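Local atomic coordinates of PrgB (Enterococcus faecalis, PDB entry 6EVU), a protein that promotes cell aggregation, biofilm formation and conjugation by binding and compacting DNA; this chain is its adhesin domain. Residues A[187-198]-A[271-282]. Sequence-based numbering, arbitrary orientation.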
ATOM      1  N   PRO A 187       5.915 -15.968  12.452  1.00 36.74           N
ATOM      2  CA  PRO A 187       4.949 -17.064  12.349  1.00 41.23           C
ATOM      3  C   PRO A 187       5.547 -18.438  12.637  1.00 43.24           C
ATOM      4  O   PRO A 187       6.724 -18.710  12.364  1.00 43.36           O
ATOM      5  CB  PRO A 187       4.443 -16.972  10.908  1.00 46.61           C
ATOM      6  CG  PRO A 187       5.407 -16.139  10.166  1.00 35.86           C
ATOM      7  CD  PRO A 187       6.028 -15.205  11.182  1.00 38.72           C
ATOM      8  N   ASP A 188       4.701 -19.305  13.209  1.00 45.23           N
ATOM      9  CA  ASP A 188       5.017 -20.722  13.301  1.00 44.58           C
ATOM     10  C   ASP A 188       5.009 -21.350  11.927  1.00 43.41           C
ATOM     11  O   ASP A 188       4.299 -20.897  11.026  1.00 50.25           O
ATOM     12  CB  ASP A 188       3.984 -21.484  14.141  1.00 42.84           C
ATOM     13  CG  ASP A 188       4.006 -21.100  15.594  1.00 61.82           C
ATOM     14  OD1 ASP A 188       5.026 -20.582  16.097  1.00 58.36           O
ATOM     15  OD2 ASP A 188       2.971 -21.346  16.245  1.00 68.97           O
ATOM     16  N   LYS A 189       5.741 -22.467  11.819  1.00 50.16           N
ATOM     17  CA  LYS A 189       5.948 -23.155  10.544  1.00 59.53           C
ATOM     18  C   LYS A 189       4.658 -23.324   9.747  1.00 57.43           C
ATOM     19  O   LYS A 189       4.603 -22.983   8.557  1.00 73.09           O
ATOM     20  CB  LYS A 189       6.592 -24.515  10.795  1.00 63.66           C
ATOM     21  CG  LYS A 189       6.528 -25.447   9.601  1.00 73.18           C
ATOM     22  CD  LYS A 189       7.428 -26.666   9.797  1.00 82.45           C
ATOM     23  CE  LYS A 189       7.025 -27.791   8.853  1.00 91.87           C
ATOM     24  NZ  LYS A 189       6.930 -27.328   7.434  1.00 93.96           N
ATOM     25  N   ASP A 190       3.605 -23.832  10.377  1.00 55.08           N
ATOM     26  CA  ASP A 190       2.405 -24.159   9.620  1.00 56.35           C
ATOM     27  C   ASP A 190       1.305 -23.121   9.784  1.00 47.97           C
ATOM     28  O   ASP A 190       0.158 -23.374   9.427  1.00 54.80           O
ATOM     29  CB  ASP A 190       1.916 -25.570   9.981  1.00 65.50           C
ATOM     30  CG  ASP A 190       2.824 -26.667   9.385  1.00 77.09           C
ATOM     31  OD1 ASP A 190       3.088 -26.617   8.157  1.00 80.01           O
ATOM     32  OD2 ASP A 190       3.291 -27.561  10.135  1.00 76.22           O
ATOM     33  N   SER A 191       1.647 -21.907  10.210  1.00 51.17           N
ATOM     34  CA  SER A 191       0.647 -20.866  10.436  1.00 49.35           C
ATOM     35  C   SER A 191       1.208 -19.542   9.943  1.00 45.98           C
ATOM     36  O   SER A 191       1.451 -18.612  10.725  1.00 43.23           O
ATOM     37  CB  SER A 191       0.254 -20.816  11.912  1.00 48.93           C
ATOM     38  OG  SER A 191      -0.300 -22.085  12.314  1.00 49.51           O
ATOM     39  N   PRO A 192       1.419 -19.423   8.623  1.00 47.74           N
ATOM     40  CA  PRO A 192       1.964 -18.187   8.062  1.00 38.15           C
ATOM     41  C   PRO A 192       1.082 -16.982   8.342  1.00 37.49           C
ATOM     42  O   PRO A 192      -0.115 -17.096   8.609  1.00 41.81           O
ATOM     43  CB  PRO A 192       2.025 -18.481   6.557  1.00 41.24           C
ATOM     44  CG  PRO A 192       0.999 -19.563   6.322  1.00 39.74           C
ATOM     45  CD  PRO A 192       1.042 -20.397   7.579  1.00 46.28           C
ATOM     46  N   PHE A 193       1.720 -15.818   8.320  1.00 38.20           N
ATOM     47  CA  PHE A 193       0.999 -14.547   8.325  1.00 34.89           C
ATOM     48  C   PHE A 193       0.270 -14.385   7.008  1.00 46.59           C
ATOM     49  O   PHE A 193       0.812 -14.703   5.938  1.00 43.77           O
ATOM     50  CB  PHE A 193       1.964 -13.368   8.441  1.00 38.49           C
ATOM     51  CG  PHE A 193       2.592 -13.199   9.774  1.00 32.36           C
ATOM     52  CD1 PHE A 193       2.083 -13.810  10.917  1.00 42.09           C
ATOM     53  CD2 PHE A 193       3.722 -12.409   9.895  1.00 36.91           C
ATOM     54  CE1 PHE A 193       2.701 -13.581  12.169  1.00 35.80           C
ATOM     55  CE2 PHE A 193       4.311 -12.188  11.136  1.00 32.41           C
ATOM     56  CZ  PHE A 193       3.844 -12.761  12.241  1.00 36.06           C
ATOM     57  N   ALA A 194      -0.940 -13.854   7.072  1.00 39.69           N
ATOM     58  CA  ALA A 194      -1.664 -13.481   5.869  1.00 39.49           C
ATOM     59  C   ALA A 194      -2.078 -12.017   5.971  1.00 37.85           C
ATOM     60  O   ALA A 194      -2.625 -11.573   6.994  1.00 38.46           O
ATOM     61  CB  ALA A 194      -2.881 -14.396   5.641  1.00 38.92           C
ATOM     62  N   TYR A 195      -1.869 -11.283   4.893  1.00 33.54           N
ATOM     63  CA  TYR A 195      -2.215  -9.872   4.881  1.00 32.15           C
ATOM     64  C   TYR A 195      -2.862  -9.515   3.559  1.00 33.58           C
ATOM     65  O   TYR A 195      -2.664 -10.198   2.550  1.00 36.49           O
ATOM     66  CB  TYR A 195      -1.003  -8.969   5.104  1.00 28.95           C
ATOM     67  CG  TYR A 195       0.258  -9.251   4.274  1.00 31.89           C
ATOM     68  CD1 TYR A 195       1.166 -10.248   4.629  1.00 27.26           C
ATOM     69  CD2 TYR A 195       0.533  -8.478   3.162  1.00 27.69           C
ATOM     70  CE1 TYR A 195       2.356 -10.463   3.828  1.00 28.17           C
ATOM     71  CE2 TYR A 195       1.688  -8.641   2.399  1.00 30.74           C
ATOM     72  CZ  TYR A 195       2.581  -9.630   2.733  1.00 33.20           C
ATOM     73  OH  TYR A 195       3.712  -9.768   1.984  1.00 32.23           O
ATOM     74  N   ALA A 196      -3.691  -8.475   3.596  1.00 32.34           N
ATOM     75  CA  ALA A 196      -4.459  -8.076   2.433  1.00 35.31           C
ATOM     76  C   ALA A 196      -3.635  -7.167   1.529  1.00 32.52           C
ATOM     77  O   ALA A 196      -2.836  -6.342   1.988  1.00 35.70           O
ATOM     78  CB  ALA A 196      -5.713  -7.331   2.866  1.00 34.79           C
ATOM     79  N   LEU A 197      -3.871  -7.272   0.231  1.00 34.31           N
ATOM     80  CA  LEU A 197      -3.335  -6.313  -0.724  1.00 31.69           C
ATOM     81  C   LEU A 197      -4.611  -5.901  -1.433  1.00 35.56           C
ATOM     82  O   LEU A 197      -5.156  -6.669  -2.242  1.00 41.22           O
ATOM     83  CB  LEU A 197      -2.304  -6.929  -1.666  1.00 39.23           C
ATOM     84  CG  LEU A 197      -1.208  -7.602  -0.832  1.00 47.43           C
ATOM     85  CD1 LEU A 197      -0.483  -8.634  -1.625  1.00 54.96           C
ATOM     86  CD2 LEU A 197      -0.309  -6.532  -0.287  1.00 37.48           C
ATOM     87  N   SER A 198      -5.131  -4.733  -1.081  1.00 40.39           N
ATOM     88  CA  SER A 198      -6.464  -4.321  -1.481  1.00 43.70           C
ATOM     89  C   SER A 198      -6.439  -3.021  -2.259  1.00 32.67           C
ATOM     90  O   SER A 198      -5.404  -2.348  -2.366  1.00 36.53           O
ATOM     91  CB  SER A 198      -7.381  -4.165  -0.262  1.00 44.86           C
ATOM     92  OG  SER A 198      -7.613  -5.453   0.291  1.00 47.63           O
ATOM     93  N   SER A 271      -7.937  -6.990  -5.421  1.00 42.98           N
ATOM     94  CA  SER A 271      -7.192  -7.495  -4.274  1.00 42.30           C
ATOM     95  C   SER A 271      -6.365  -8.725  -4.607  1.00 43.76           C
ATOM     96  O   SER A 271      -6.561  -9.419  -5.626  1.00 41.61           O
ATOM     97  CB  SER A 271      -8.115  -7.810  -3.104  1.00 44.17           C
ATOM     98  OG  SER A 271      -8.938  -6.698  -2.838  1.00 49.11           O
ATOM     99  N   GLY A 272      -5.425  -8.979  -3.706  1.00 40.40           N
ATOM    100  CA  GLY A 272      -4.696 -10.227  -3.634  1.00 42.37           C
ATOM    101  C   GLY A 272      -4.459 -10.527  -2.170  1.00 37.20           C
ATOM    102  O   GLY A 272      -4.888  -9.771  -1.293  1.00 40.07           O
ATOM    103  N   VAL A 273      -3.727 -11.602  -1.919  1.00 40.79           N
ATOM    104  CA  VAL A 273      -3.351 -11.980  -0.565  1.00 40.40           C
ATOM    105  C   VAL A 273      -1.833 -12.095  -0.485  1.00 34.65           C
ATOM    106  O   VAL A 273      -1.207 -12.668  -1.385  1.00 40.40           O
ATOM    107  CB  VAL A 273      -4.022 -13.297  -0.154  1.00 39.49           C
ATOM    108  CG1 VAL A 273      -3.607 -13.669   1.243  1.00 43.99           C
ATOM    109  CG2 VAL A 273      -5.545 -13.124  -0.282  1.00 40.67           C
ATOM    110  N   GLY A 274      -1.251 -11.502   0.555  1.00 34.91           N
ATOM    111  CA  GLY A 274       0.142 -11.718   0.901  1.00 38.60           C
ATOM    112  C   GLY A 274       0.275 -12.786   1.976  1.00 36.10           C
ATOM    113  O   GLY A 274      -0.489 -12.805   2.952  1.00 36.49           O
ATOM    114  N   LEU A 275       1.215 -13.706   1.758  1.00 35.97           N
ATOM    115  CA  LEU A 275       1.502 -14.803   2.686  1.00 37.54           C
ATOM    116  C   LEU A 275       2.965 -14.714   3.089  1.00 43.17           C
ATOM    117  O   LEU A 275       3.835 -14.531   2.225  1.00 41.48           O
ATOM    118  CB  LEU A 275       1.188 -16.198   2.078  1.00 41.02           C
ATOM    119  CG  LEU A 275      -0.326 -16.456   2.113  1.00 50.99           C
ATOM    120  CD1 LEU A 275      -0.792 -17.556   1.151  1.00 60.43           C
ATOM    121  CD2 LEU A 275      -0.773 -16.728   3.527  1.00 44.05           C
ATOM    122  N   ALA A 276       3.243 -14.783   4.390  1.00 39.58           N
ATOM    123  CA  ALA A 276       4.618 -14.649   4.871  1.00 37.77           C
ATOM    124  C   ALA A 276       4.937 -15.771   5.862  1.00 40.71           C
ATOM    125  O   ALA A 276       4.333 -15.844   6.937  1.00 41.65           O
ATOM    126  CB  ALA A 276       4.869 -13.283   5.517  1.00 39.67           C
ATOM    127  N   ASN A 277       5.910 -16.628   5.517  1.00 37.18           N
ATOM    128  CA  ASN A 277       6.472 -17.569   6.488  1.00 39.98           C
ATOM    129  C   ASN A 277       7.642 -16.944   7.245  1.00 43.65           C
ATOM    130  O   ASN A 277       8.630 -17.603   7.533  1.00 54.32           O
ATOM    131  CB  ASN A 277       6.902 -18.872   5.794  1.00 41.50           C
ATOM    132  CG  ASN A 277       5.750 -19.570   5.078  1.00 60.49           C
ATOM    133  OD1 ASN A 277       4.876 -20.164   5.721  1.00 71.06           O
ATOM    134  ND2 ASN A 277       5.749 -19.514   3.745  1.00 66.06           N
ATOM    135  N   GLY A 278       7.574 -15.647   7.505  1.00 38.86           N
ATOM    136  CA  GLY A 278       8.669 -14.899   8.100  1.00 34.74           C
ATOM    137  C   GLY A 278       8.188 -13.463   8.256  1.00 34.83           C
ATOM    138  O   GLY A 278       6.992 -13.199   8.158  1.00 36.80           O
ATOM    139  N   ARG A 279       9.126 -12.539   8.509  1.00 33.25           N
ATOM    140  CA  ARG A 279       8.818 -11.115   8.579  1.00 31.35           C
ATOM    141  C   ARG A 279       8.153 -10.628   7.291  1.00 28.51           C
ATOM    142  O   ARG A 279       8.616 -10.931   6.177  1.00 31.76           O
ATOM    143  CB  ARG A 279      10.130 -10.337   8.837  1.00 29.99           C
ATOM    144  CG  ARG A 279       9.885  -8.834   9.207  1.00 29.10           C
ATOM    145  CD  ARG A 279      11.214  -8.131   9.564  1.00 31.84           C
ATOM    146  NE  ARG A 279      11.844  -8.686  10.768  1.00 30.92           N
ATOM    147  CZ  ARG A 279      13.113  -9.023  10.888  1.00 35.44           C
ATOM    148  NH1 ARG A 279      13.965  -8.918   9.857  1.00 34.80           N
ATOM    149  NH2 ARG A 279      13.532  -9.493  12.054  1.00 38.22           N
ATOM    150  N   ILE A 280       7.070  -9.877   7.446  1.00 29.40           N
ATOM    151  CA  ILE A 280       6.360  -9.278   6.313  1.00 29.04           C
ATOM    152  C   ILE A 280       7.224  -8.232   5.631  1.00 29.51           C
ATOM    153  O   ILE A 280       7.722  -7.301   6.273  1.00 29.07           O
ATOM    154  CB  ILE A 280       5.055  -8.626   6.788  1.00 26.83           C
ATOM    155  CG1 ILE A 280       4.083  -9.730   7.236  1.00 27.25           C
ATOM    156  CG2 ILE A 280       4.450  -7.743   5.679  1.00 30.79           C
ATOM    157  CD1 ILE A 280       2.776  -9.145   7.788  1.00 32.04           C
ATOM    158  N   SER A 281       7.315  -8.310   4.318  1.00 27.03           N
ATOM    159  CA  SER A 281       8.073  -7.279   3.583  1.00 26.66           C
ATOM    160  C   SER A 281       7.703  -7.361   2.113  1.00 26.81           C
ATOM    161  O   SER A 281       7.670  -8.458   1.558  1.00 28.70           O
ATOM    162  CB  SER A 281       9.558  -7.501   3.745  1.00 30.81           C
ATOM    163  OG  SER A 281      10.294  -6.423   3.148  1.00 31.50           O
ATOM    164  N   PHE A 282       7.377  -6.235   1.500  1.00 25.16           N
ATOM    165  CA  PHE A 282       6.929  -6.237   0.106  1.00 28.41           C
ATOM    166  C   PHE A 282       6.980  -4.790  -0.359  1.00 29.89           C
ATOM    167  O   PHE A 282       7.230  -3.877   0.446  1.00 26.79           O
ATOM    168  CB  PHE A 282       5.514  -6.814  -0.037  1.00 31.79           C
ATOM    169  CG  PHE A 282       4.479  -6.012   0.709  1.00 29.39           C
ATOM    170  CD1 PHE A 282       4.278  -6.187   2.064  1.00 28.18           C
ATOM    171  CD2 PHE A 282       3.725  -5.042   0.019  1.00 28.39           C
ATOM    172  CE1 PHE A 282       3.374  -5.400   2.767  1.00 26.80           C
ATOM    173  CE2 PHE A 282       2.797  -4.246   0.692  1.00 28.29           C
ATOM    174  CZ  PHE A 282       2.626  -4.415   2.078  1.00 28.49           C
TER
HETATM  175  O   HOH W   1       4.762 -19.783   8.427  1.00 44.99           O
HETATM  176  O   HOH W   2      -7.218  -8.901   0.090  1.00 39.86           O
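The Tyr195 ring lies between Gly274, whose CA sits over the centre of one face 3.7 Å from the ring centroid, and Ile280, whose CG2 covers the opposite face nearer the rim. Ala276 CB meets the ring at its edge. With chi1 at 48°, Tyr195 CG stands between the backbone N and the carbonyl carbon, which folds the ring back across the neighbouring strand onto Gly274. The Phe282 ring is nearly parallel to that of Tyr195 but slid aside, with planes at 27° and little overlap; Leu197 CD2 rests over one face of the Phe282 ring, 4.0 Å from CE2. Pro187 CD lies over one face of the Phe193 ring, toward its rim, and the side chains of Phe193 and Ile280 cross at about a right angle, CD2 to CG1 3.8 Å. Tyr195, Phe193, Leu197 and Ala276 project from one face of the antiparallel pair 193-197 and 272-276, toward Ile280 and Phe282 of the following strand; six backbone hydrogen bonds join the pair at Phe193-Ala276, Tyr195-Gly274 and Leu197-Gly272. These apolar contacts join the small three-stranded sheet to the large antiparallel one in this GbpC-type domain, and the buried Tyr195 OH is hydrogen-bonded to Asn221 OD1.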